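Local atomic coordinates of putative laminarinase (Phanerochaete chrysosporium, PDB entry 2W39), a protein that hydrolyses beta-glucans such as laminarin and lichenin, as an extracellular family 16 glycoside hydrolase of a white-rot fungus. Residues D50-A56 with A287-A292; C96-P100 with T252-A258; C165-P170 with T228-P232. All blocks are in the same frame, centred on the assembly; numbering follows the deposited sequence. Where two conformers were deposited one is given.

Contact 1: D50-A56 with A287-A292; sequences DTLILRA and AYWDIA. With NAG (2-acetamido-2-deoxy-beta-D-glucopyranose), chain C.
One face of an antiparallel strand pair forms the apolar centre: Leu52 (t, chi2 p), Leu54 (m, chi2 t), Trp289 (m) and Ile291 (m, chi2 t). Leu54 CB meets Trp289 CD1 at 4.1 Å, Leu52 CD2 meets Ile291 CD1 at 4.3 Å. Extended strands 51-55 and 288-291 have N-to-C directions at 168°, axes 4.5 Å apart at closest approach. Leu52-Ile291 and Leu54-Trp289 are hydrogen-bonded pairs (Ile291 N to Leu52 O and Trp289 N to Leu54 O both 2.8 Å); Ile53-Asp290 and Arg55-Tyr288 are non-hydrogen-bonded. Ala56 N to Ala287 O (3.1 Å) bonds beyond the last bridge. On the other, mixed face, partly covered by Tyr46 and His91, Ile53 CD1 touches Asp290 CB at 3.6 Å. At its polar edge a water joins Thr51 OG1 (2.9 Å) and Asp290 OD2 (2.8 Å), Asp290 salt-bridges Arg90, and in the conformer given Arg55 NH2 donates to O5 of the Asn43-linked NAG (2.9 Å) and Asn43 O. The apolar face packs on other-sheet strands 69-76 and 246-253, as a beta sandwich requires.

Contact 2: C96-P100 with T252-A258; sequences CGTWP and TFCGDWA. With BGC (beta-D-glucopyranose), chain B; LGC (D-glucono-1,5-lactone), chain D.
Three main-chain hydrogen bonds define the register: Cys254 N to Gly97 O (2.9 Å), Trp99 N to Thr252 O (2.9 Å) and Thr252 N to Trp99 O (3.1 Å). Trp99-Thr252 is an antiparallel hydrogen-bonded pair and Thr98-Phe253 a non-hydrogen-bonded one, CA atoms 4.7 Å apart. At Gly97 (phi/psi 93/-14) a CB would jam against the preceding carbonyl. Beyond Phe253 the chain leaves the strand through Cys254 and Gly255 into a weakly bonded helical turn, 255-258, curling around the Trp99 indole. In family 16 enzymes the concave sheet of the beta sandwich carries the substrate cleft, and Trp99 lines the sugar pocket: its NE1 is hydrogen-bonded to Glu120 and lies 3.2 Å from O6 of the sugar, modelled alternatively as BGC or LGC. Trp99 is t with chi2 near 3°. Cys254 O approaches its edge, 3.3 Å from Trp99 CE3, and Thr252 CG2 lies 3.6 Å from Trp99 CE3. Trp257, also t, puts CB over the face, 3.8 Å from the six-membered-ring centroid of Trp99 in a CH-pi contact, and turns the edge of its six-membered ring toward the Trp99 five-membered ring in an offset edge-to-face pair, planes at 80° and centroids 5.4 Å apart.

Contact 3: C165-P170 with T228-P232; sequences CGVQAP and TAFFP
Where two sheets of a sandwich meet, side chains rather than main-chain bonds set the spacing, and the segment 228-232 illustrates this. Strands 165-168 and 229-232 run at 152° to each other with their axes 7.7 Å apart at closest approach, too far for ladder pairing; the two segments share no hydrogen bond. Thr228 comes first, near-helical at phi/psi -71/-45. With chi1 at m its CG2 packs against Pro170 CD at 3.7 Å and Ala169 CB at 4.0 Å, its O is 3.8 Å from Val167 CG1, and its hydroxyl is taken up by the backbone of Phe200. Ala229 follows in extended form (-125/137); together Thr228 and Ala229 form a classic beta bulge against strand 195-202. The CB of Ala229 points toward the other segment and meets Val167 CB at 3.8 Å; the CA atoms of these two residues, 5.9 Å apart, are the nearest across the segments. Phe230 turns its side chain away, onto strand 195-202. Phe231 (m, chi2 102°) starts sideways, but its ring swings back: CZ touches Val167 CG2 at 3.8 Å, and CE2 lies 3.4 Å from Cys165 O and 4.0 Å from Cys165 SG. That sulfur, disulfide-bonded to Cys155, sits 4.9 Å from the Phe231 ring centroid and 56° off its normal, an oblique sulfur-aromatic contact. Val167 is t and Cys165 p. Strand 165-168 pairs with 129-133 and 149-152, strand 229-232 with 195-202, so the contact is characteristic of the face-to-face packing of two sheets within the beta sandwich of family 16.

How the contacts relate
Along the chain the three contacts are nested: contact 3 lies within the loop closed by contact 2, itself within that of contact 1. Contacts 1 and 2, centres 18 Å apart, touch directly: Ala56 CB meets Phe253 CZ at 3.4 Å and Trp289 CZ2 meets Pro100 CB at 3.8 Å, joining the two sheets near the sugar site. Contact 2 reaches that site itself through Trp99, whereas the Trp289 side chain is about 9 Å from the bound sugar and that of Cys165 about 11 Å. Contact 3 stands apart, nearest atoms about 6 Å from contact 2 and about 13 Å from contact 1.

Contact 1: D50-A56 with A287-A292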
loop_
_atom_site.group_PDB
_atom_site.type_symbol
_atom_site.label_atom_id
_atom_site.label_comp_id
_atom_site.label_asym_id
_atom_site.label_seq_id
_atom_site.Cartn_x
_atom_site.Cartn_y
_atom_site.Cartn_z
ATOM N N ASP A 50 -17.861 3.059 -10.729
ATOM C CA ASP A 50 -17.335 3.124 -9.361
ATOM C C ASP A 50 -16.188 2.129 -9.138
ATOM O O ASP A 50 -16.035 1.583 -8.044
ATOM C CB ASP A 50 -18.455 2.952 -8.313
ATOM C CG ASP A 50 -19.062 1.565 -8.312
ATOM O OD1 ASP A 50 -18.902 0.816 -9.297
ATOM O OD2 ASP A 50 -19.711 1.223 -7.300
ATOM N N THR A 51 -15.386 1.913 -10.175
ATOM C CA THR A 51 -14.306 0.937 -10.136
ATOM C C THR A 51 -13.018 1.478 -10.740
ATOM O O THR A 51 -13.015 2.055 -11.836
ATOM C CB THR A 51 -14.722 -0.334 -10.907
ATOM O OG1 THR A 51 -15.831 -0.939 -10.234
ATOM C CG2 THR A 51 -13.585 -1.342 -10.950
ATOM N N LEU A 52 -11.923 1.254 -10.012
ATOM C CA LEU A 52 -10.583 1.387 -10.550
ATOM C C LEU A 52 -9.925 0.023 -10.449
ATOM O O LEU A 52 -9.820 -0.538 -9.345
ATOM C CB LEU A 52 -9.775 2.407 -9.759
ATOM C CG LEU A 52 -8.307 2.553 -10.150
ATOM C CD1 LEU A 52 -8.151 3.265 -11.465
ATOM C CD2 LEU A 52 -7.471 3.228 -9.040
ATOM N N ILE A 53 -9.492 -0.504 -11.590
ATOM C CA ILE A 53 -8.674 -1.713 -11.612
ATOM C C ILE A 53 -7.256 -1.351 -12.015
ATOM O O ILE A 53 -7.040 -0.613 -12.996
ATOM C CB ILE A 53 -9.209 -2.745 -12.641
ATOM C CG1 ILE A 53 -10.680 -3.102 -12.417
ATOM C CG2 ILE A 53 -8.299 -3.984 -12.739
ATOM C CD1 ILE A 53 -10.931 -3.679 -11.094
ATOM N N LEU A 54 -6.291 -1.864 -11.249
ATOM C CA LEU A 54 -4.862 -1.728 -11.555
ATOM C C LEU A 54 -4.335 -3.147 -11.544
ATOM O O LEU A 54 -4.436 -3.824 -10.527
ATOM C CB LEU A 54 -4.119 -0.924 -10.472
ATOM C CG LEU A 54 -4.687 0.465 -10.181
ATOM C CD1 LEU A 54 -4.003 1.045 -8.952
ATOM C CD2 LEU A 54 -4.567 1.409 -11.401
ATOM N N ARG A 55 -3.802 -3.620 -12.669
ATOM C CA ARG A 55 -3.474 -5.042 -12.798
ATOM C C ARG A 55 -2.139 -5.295 -13.481
ATOM O O ARG A 55 -1.604 -4.447 -14.193
ATOM C CB ARG A 55 -4.587 -5.797 -13.553
ATOM C CG ARG A 55 -4.859 -5.252 -14.960
ATOM C CD ARG A 55 -5.545 -6.243 -15.905
ATOM N NE ARG A 55 -6.868 -6.681 -15.472
ATOM C CZ ARG A 55 -8.035 -6.084 -15.734
ATOM N NH1 ARG A 55 -9.123 -6.669 -15.269
ATOM N NH2 ARG A 55 -8.150 -4.922 -16.417
ATOM N N ALA A 56 -1.623 -6.500 -13.252
ATOM C CA ALA A 56 -0.503 -7.061 -13.998
ATOM C C ALA A 56 -0.939 -7.606 -15.340
ATOM O O ALA A 56 -2.056 -8.084 -15.495
ATOM C CB ALA A 56 0.079 -8.212 -13.202
ATOM N N ALA A 287 -3.836 -10.904 -9.960
ATOM C CA ALA A 287 -2.899 -9.888 -9.485
ATOM C C ALA A 287 -3.422 -8.499 -9.858
ATOM O O ALA A 287 -2.840 -7.801 -10.693
ATOM C CB ALA A 287 -1.517 -10.143 -10.061
ATOM N N TYR A 288 -4.538 -8.124 -9.235
ATOM C CA TYR A 288 -5.161 -6.828 -9.491
ATOM C C TYR A 288 -5.658 -6.173 -8.218
ATOM O O TYR A 288 -6.102 -6.845 -7.276
ATOM C CB TYR A 288 -6.324 -6.930 -10.509
ATOM C CG TYR A 288 -7.542 -7.716 -10.072
ATOM C CD1 TYR A 288 -8.646 -7.084 -9.495
ATOM C CD2 TYR A 288 -7.606 -9.097 -10.278
ATOM C CE1 TYR A 288 -9.782 -7.818 -9.117
ATOM C CE2 TYR A 288 -8.717 -9.824 -9.892
ATOM C CZ TYR A 288 -9.791 -9.182 -9.310
ATOM O OH TYR A 288 -10.900 -9.900 -8.930
ATOM N N TRP A 289 -5.569 -4.848 -8.204
ATOM C CA TRP A 289 -6.331 -4.021 -7.284
ATOM C C TRP A 289 -7.691 -3.755 -7.902
ATOM O O TRP A 289 -7.782 -3.465 -9.095
ATOM C CB TRP A 289 -5.643 -2.666 -7.126
ATOM C CG TRP A 289 -4.338 -2.637 -6.382
ATOM C CD1 TRP A 289 -3.080 -2.604 -6.922
ATOM C CD2 TRP A 289 -4.174 -2.563 -4.966
ATOM N NE1 TRP A 289 -2.132 -2.547 -5.913
ATOM C CE2 TRP A 289 -2.785 -2.497 -4.707
ATOM C CE3 TRP A 289 -5.071 -2.541 -3.886
ATOM C CZ2 TRP A 289 -2.272 -2.398 -3.410
ATOM C CZ3 TRP A 289 -4.551 -2.464 -2.591
ATOM C CH2 TRP A 289 -3.170 -2.395 -2.368
ATOM N N ASP A 290 -8.745 -3.801 -7.082
ATOM C CA ASP A 290 -10.072 -3.288 -7.452
ATOM C C ASP A 290 -10.427 -2.334 -6.326
ATOM O O ASP A 290 -10.623 -2.770 -5.175
ATOM C CB ASP A 290 -11.085 -4.440 -7.594
ATOM C CG ASP A 290 -12.503 -3.963 -7.878
ATOM O OD1 ASP A 290 -12.831 -2.795 -7.632
ATOM O OD2 ASP A 290 -13.321 -4.803 -8.333
ATOM N N ILE A 291 -10.431 -1.044 -6.642
ATOM C CA ILE A 291 -10.606 0.011 -5.652
ATOM C C ILE A 291 -11.922 0.730 -5.935
ATOM O O ILE A 291 -12.177 1.166 -7.071
ATOM C CB ILE A 291 -9.400 0.961 -5.689
ATOM C CG1 ILE A 291 -8.166 0.206 -5.157
ATOM C CG2 ILE A 291 -9.668 2.225 -4.867
ATOM C CD1 ILE A 291 -6.825 0.838 -5.506
ATOM N N ALA A 292 -12.770 0.806 -4.912
ATOM C CA ALA A 292 -14.059 1.488 -5.011
ATOM C C ALA A 292 -13.911 3.003 -4.868
ATOM O O ALA A 292 -14.620 3.766 -5.547
ATOM C CB ALA A 292 -15.031 0.941 -3.947
HETATM C C1 NAG C . -10.578 -4.427 -19.352
HETATM C C2 NAG C . -11.535 -5.300 -20.188
HETATM C C3 NAG C . -12.891 -5.488 -19.498
HETATM C C4 NAG C . -12.753 -5.808 -18.017
HETATM C C5 NAG C . -11.838 -4.775 -17.357
HETATM C C6 NAG C . -11.707 -5.010 -15.850
HETATM C C7 NAG C . -11.643 -5.238 -22.674
HETATM C C8 NAG C . -12.032 -4.376 -23.839
HETATM N N2 NAG C . -11.761 -4.662 -21.477
HETATM O O3 NAG C . -13.639 -6.512 -20.127
HETATM O O4 NAG C . -14.027 -5.785 -17.410
HETATM O O5 NAG C . -10.571 -4.852 -17.994
HETATM O O6 NAG C . -11.097 -6.254 -15.575
HETATM O O7 NAG C . -11.251 -6.392 -22.862
HETATM O O HOH W 1 -15.662 -3.667 -9.330
#

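Contact 2: C96-P100 with T252-A258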
loop_
_atom_site.group_PDB
_atom_site.type_symbol
_atom_site.label_atom_id
_atom_site.label_comp_id
_atom_site.label_asym_id
_atom_site.label_seq_id
_atom_site.Cartn_x
_atom_site.Cartn_y
_atom_site.Cartn_z
ATOM N N CYS A 96 1.943 -15.827 -6.219
ATOM C CA CYS A 96 3.369 -15.945 -5.972
ATOM C C CYS A 96 4.131 -14.854 -6.711
ATOM O O CYS A 96 3.882 -14.601 -7.892
ATOM C CB CYS A 96 3.846 -17.314 -6.423
ATOM S SG CYS A 96 3.523 -18.610 -5.178
ATOM N N GLY A 97 5.043 -14.205 -5.989
ATOM C CA GLY A 97 5.872 -13.163 -6.558
ATOM C C GLY A 97 5.316 -11.768 -6.402
ATOM O O GLY A 97 6.035 -10.792 -6.607
ATOM N N THR A 98 4.043 -11.645 -6.033
ATOM C CA THR A 98 3.436 -10.320 -5.971
ATOM C C THR A 98 3.880 -9.517 -4.757
ATOM O O THR A 98 4.066 -10.065 -3.663
ATOM C CB THR A 98 1.890 -10.366 -5.993
ATOM O OG1 THR A 98 1.379 -11.078 -4.868
ATOM C CG2 THR A 98 1.348 -10.970 -7.290
ATOM N N TRP A 99 4.017 -8.214 -4.976
ATOM C CA TRP A 99 4.394 -7.269 -3.934
ATOM C C TRP A 99 3.597 -5.983 -4.166
ATOM O O TRP A 99 4.083 -5.021 -4.771
ATOM C CB TRP A 99 5.895 -7.051 -3.949
ATOM C CG TRP A 99 6.433 -6.133 -2.884
ATOM C CD1 TRP A 99 5.755 -5.512 -1.855
ATOM C CD2 TRP A 99 7.794 -5.719 -2.768
ATOM N NE1 TRP A 99 6.617 -4.726 -1.123
ATOM C CE2 TRP A 99 7.877 -4.839 -1.657
ATOM C CE3 TRP A 99 8.954 -5.990 -3.503
ATOM C CZ2 TRP A 99 9.080 -4.228 -1.270
ATOM C CZ3 TRP A 99 10.147 -5.384 -3.109
ATOM C CH2 TRP A 99 10.200 -4.519 -2.011
ATOM N N PRO A 100 2.331 -5.992 -3.727
ATOM C CA PRO A 100 1.488 -4.811 -3.854
ATOM C C PRO A 100 1.705 -3.851 -2.685
ATOM O O PRO A 100 2.100 -4.283 -1.597
ATOM C CB PRO A 100 0.079 -5.391 -3.780
ATOM C CG PRO A 100 0.216 -6.577 -2.833
ATOM C CD PRO A 100 1.606 -7.116 -3.091
ATOM N N THR A 252 4.500 -4.436 -7.759
ATOM C CA THR A 252 5.736 -4.963 -8.321
ATOM C C THR A 252 5.784 -6.484 -8.124
ATOM O O THR A 252 4.864 -7.073 -7.534
ATOM C CB THR A 252 7.005 -4.219 -7.788
ATOM O OG1 THR A 252 8.094 -4.567 -8.656
ATOM C CG2 THR A 252 7.342 -4.555 -6.344
ATOM N N PHE A 253 6.832 -7.119 -8.650
ATOM C CA PHE A 253 7.013 -8.573 -8.536
ATOM C C PHE A 253 8.453 -8.854 -8.164
ATOM O O PHE A 253 9.359 -8.197 -8.679
ATOM C CB PHE A 253 6.695 -9.304 -9.854
ATOM C CG PHE A 253 5.454 -8.808 -10.536
ATOM C CD1 PHE A 253 5.542 -7.906 -11.594
ATOM C CD2 PHE A 253 4.198 -9.227 -10.110
ATOM C CE1 PHE A 253 4.382 -7.421 -12.223
ATOM C CE2 PHE A 253 3.046 -8.753 -10.731
ATOM C CZ PHE A 253 3.141 -7.852 -11.788
ATOM N N CYS A 254 8.675 -9.835 -7.288
ATOM C CA CYS A 254 10.027 -10.237 -6.878
ATOM C C CYS A 254 10.743 -9.047 -6.224
ATOM O O CYS A 254 10.164 -8.399 -5.363
ATOM C CB CYS A 254 10.806 -10.829 -8.077
ATOM S SG CYS A 254 9.876 -12.120 -8.953
ATOM N N GLY A 255 11.982 -8.760 -6.615
ATOM C CA GLY A 255 12.676 -7.601 -6.059
ATOM C C GLY A 255 13.175 -7.789 -4.652
ATOM O O GLY A 255 13.251 -8.914 -4.139
ATOM N N ASP A 256 13.472 -6.682 -3.995
ATOM C CA ASP A 256 14.319 -6.735 -2.814
ATOM C C ASP A 256 13.678 -7.367 -1.568
ATOM O O ASP A 256 14.388 -7.740 -0.632
ATOM C CB ASP A 256 14.863 -5.342 -2.520
ATOM C CG ASP A 256 15.686 -4.784 -3.669
ATOM O OD1 ASP A 256 16.297 -5.575 -4.434
ATOM O OD2 ASP A 256 15.711 -3.545 -3.805
ATOM N N TRP A 257 12.352 -7.497 -1.563
ATOM C CA TRP A 257 11.659 -8.244 -0.519
ATOM C C TRP A 257 11.109 -9.543 -1.103
ATOM O O TRP A 257 11.602 -10.619 -0.763
ATOM C CB TRP A 257 10.588 -7.371 0.159
ATOM C CG TRP A 257 9.860 -8.012 1.321
ATOM C CD1 TRP A 257 10.119 -9.226 1.892
ATOM C CD2 TRP A 257 8.776 -7.442 2.063
ATOM N NE1 TRP A 257 9.245 -9.451 2.940
ATOM C CE2 TRP A 257 8.405 -8.374 3.056
ATOM C CE3 TRP A 257 8.061 -6.240 1.964
ATOM C CZ2 TRP A 257 7.360 -8.137 3.952
ATOM C CZ3 TRP A 257 7.022 -6.007 2.853
ATOM C CH2 TRP A 257 6.679 -6.956 3.831
ATOM N N ALA A 258 10.131 -9.453 -2.004
ATOM C CA ALA A 258 9.395 -10.637 -2.479
ATOM C C ALA A 258 10.261 -11.660 -3.202
ATOM O O ALA A 258 9.952 -12.854 -3.195
ATOM C CB ALA A 258 8.220 -10.227 -3.365
HETATM C C2 BGC B . 9.976 0.230 0.718
HETATM C C3 BGC B . 9.742 1.066 -0.542
HETATM C C4 BGC B . 8.704 0.364 -1.401
HETATM C C5 BGC B . 7.387 0.439 -0.643
HETATM C C6 BGC B . 6.239 -0.146 -1.456
HETATM C C1 BGC B . 8.712 -0.407 1.332
HETATM O O1 BGC B . 8.949 -1.809 1.555
HETATM O O2 BGC B . 10.632 1.035 1.711
HETATM O O3 BGC B . 10.971 1.264 -1.265
HETATM O O4 BGC B . 8.580 0.988 -2.678
HETATM O O5 BGC B . 7.473 -0.269 0.605
HETATM O O6 BGC B . 6.239 -1.573 -1.329
HETATM C C1 LGC D . 8.955 0.092 1.341
HETATM C C2 LGC D . 10.159 0.635 0.632
HETATM O O5 LGC D . 7.616 0.092 0.753
HETATM O O1 LGC D . 9.083 -0.388 2.457
HETATM O O2 LGC D . 10.835 1.605 1.456
HETATM C C3 LGC D . 9.771 1.219 -0.732
HETATM O O3 LGC D . 10.932 1.302 -1.577
HETATM C C4 LGC D . 8.691 0.358 -1.385
HETATM O O4 LGC D . 8.499 0.714 -2.750
HETATM C C5 LGC D . 7.410 0.568 -0.585
HETATM C C6 LGC D . 6.170 -0.127 -1.140
HETATM O O6 LGC D . 6.365 -1.536 -1.322
#

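Contact 3: C165-P170 with T228-P232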
loop_
_atom_site.group_PDB
_atom_site.type_symbol
_atom_site.label_atom_id
_atom_site.label_comp_id
_atom_site.label_asym_id
_atom_site.label_seq_id
_atom_site.Cartn_x
_atom_site.Cartn_y
_atom_site.Cartn_z
ATOM N N CYS A 165 9.987 0.785 10.956
ATOM C CA CYS A 165 9.314 0.330 12.172
ATOM C C CYS A 165 7.915 -0.140 11.794
ATOM O O CYS A 165 7.110 0.635 11.283
ATOM C CB CYS A 165 9.239 1.435 13.221
ATOM S SG CYS A 165 8.494 2.985 12.618
ATOM N N GLY A 166 7.678 -1.431 11.984
ATOM C CA GLY A 166 6.495 -2.105 11.446
ATOM C C GLY A 166 5.524 -2.592 12.499
ATOM O O GLY A 166 5.902 -2.839 13.651
ATOM N N VAL A 167 4.282 -2.772 12.067
ATOM C CA VAL A 167 3.224 -3.351 12.867
ATOM C C VAL A 167 2.485 -4.331 11.971
ATOM O O VAL A 167 2.124 -3.995 10.836
ATOM C CB VAL A 167 2.236 -2.271 13.369
ATOM C CG1 VAL A 167 1.048 -2.902 14.117
ATOM C CG2 VAL A 167 2.951 -1.258 14.272
ATOM N N GLN A 168 2.250 -5.538 12.488
ATOM C CA GLN A 168 1.468 -6.562 11.792
ATOM C C GLN A 168 0.001 -6.482 12.215
ATOM O O GLN A 168 -0.296 -6.460 13.414
ATOM C CB GLN A 168 2.015 -7.956 12.132
ATOM C CG GLN A 168 3.481 -8.168 11.781
ATOM C CD GLN A 168 3.692 -8.539 10.331
ATOM O OE1 GLN A 168 4.304 -7.786 9.566
ATOM N NE2 GLN A 168 3.195 -9.715 9.941
ATOM N N ALA A 169 -0.919 -6.452 11.249
ATOM C CA ALA A 169 -2.350 -6.495 11.566
ATOM C C ALA A 169 -2.712 -7.798 12.284
ATOM O O ALA A 169 -2.057 -8.824 12.069
ATOM C CB ALA A 169 -3.184 -6.340 10.324
ATOM N N PRO A 170 -3.743 -7.768 13.146
ATOM C CA PRO A 170 -4.051 -8.953 13.948
ATOM C C PRO A 170 -4.825 -10.044 13.242
ATOM O O PRO A 170 -4.920 -11.147 13.796
ATOM C CB PRO A 170 -4.893 -8.379 15.093
ATOM C CG PRO A 170 -5.555 -7.170 14.486
ATOM C CD PRO A 170 -4.531 -6.594 13.570
ATOM N N THR A 228 -5.371 -0.003 14.295
ATOM C CA THR A 228 -4.654 -1.241 14.059
ATOM C C THR A 228 -3.146 -1.055 14.275
ATOM O O THR A 228 -2.488 -1.889 14.905
ATOM C CB THR A 228 -4.954 -1.741 12.639
ATOM O OG1 THR A 228 -6.375 -1.827 12.461
ATOM C CG2 THR A 228 -4.341 -3.098 12.414
ATOM N N ALA A 229 -2.611 0.044 13.726
ATOM C CA ALA A 229 -1.217 0.430 13.951
ATOM C C ALA A 229 -1.199 1.853 14.475
ATOM O O ALA A 229 -1.916 2.717 13.986
ATOM C CB ALA A 229 -0.398 0.348 12.649
ATOM N N PHE A 230 -0.357 2.088 15.477
ATOM C CA PHE A 230 -0.182 3.404 16.105
ATOM C C PHE A 230 1.301 3.693 16.161
ATOM O O PHE A 230 2.104 2.883 16.649
ATOM C CB PHE A 230 -0.773 3.340 17.519
ATOM C CG PHE A 230 -0.731 4.639 18.326
ATOM C CD1 PHE A 230 -0.659 4.562 19.712
ATOM C CD2 PHE A 230 -0.815 5.905 17.741
ATOM C CE1 PHE A 230 -0.667 5.700 20.500
ATOM C CE2 PHE A 230 -0.829 7.055 18.525
ATOM C CZ PHE A 230 -0.755 6.940 19.913
ATOM N N PHE A 231 1.645 4.866 15.652
ATOM C CA PHE A 231 3.010 5.387 15.643
ATOM C C PHE A 231 2.978 6.726 16.368
ATOM O O PHE A 231 2.810 7.778 15.754
ATOM C CB PHE A 231 3.511 5.537 14.211
ATOM C CG PHE A 231 3.533 4.244 13.457
ATOM C CD1 PHE A 231 2.530 3.935 12.529
ATOM C CD2 PHE A 231 4.552 3.313 13.674
ATOM C CE1 PHE A 231 2.565 2.714 11.840
ATOM C CE2 PHE A 231 4.586 2.100 12.982
ATOM C CZ PHE A 231 3.588 1.808 12.063
ATOM N N PRO A 232 3.086 6.699 17.709
ATOM C CA PRO A 232 3.036 7.942 18.483
ATOM C C PRO A 232 4.365 8.695 18.372
ATOM O O PRO A 232 5.349 8.189 17.815
ATOM C CB PRO A 232 2.831 7.435 19.909
ATOM C CG PRO A 232 3.496 6.117 19.917
ATOM C CD PRO A 232 3.206 5.503 18.563
#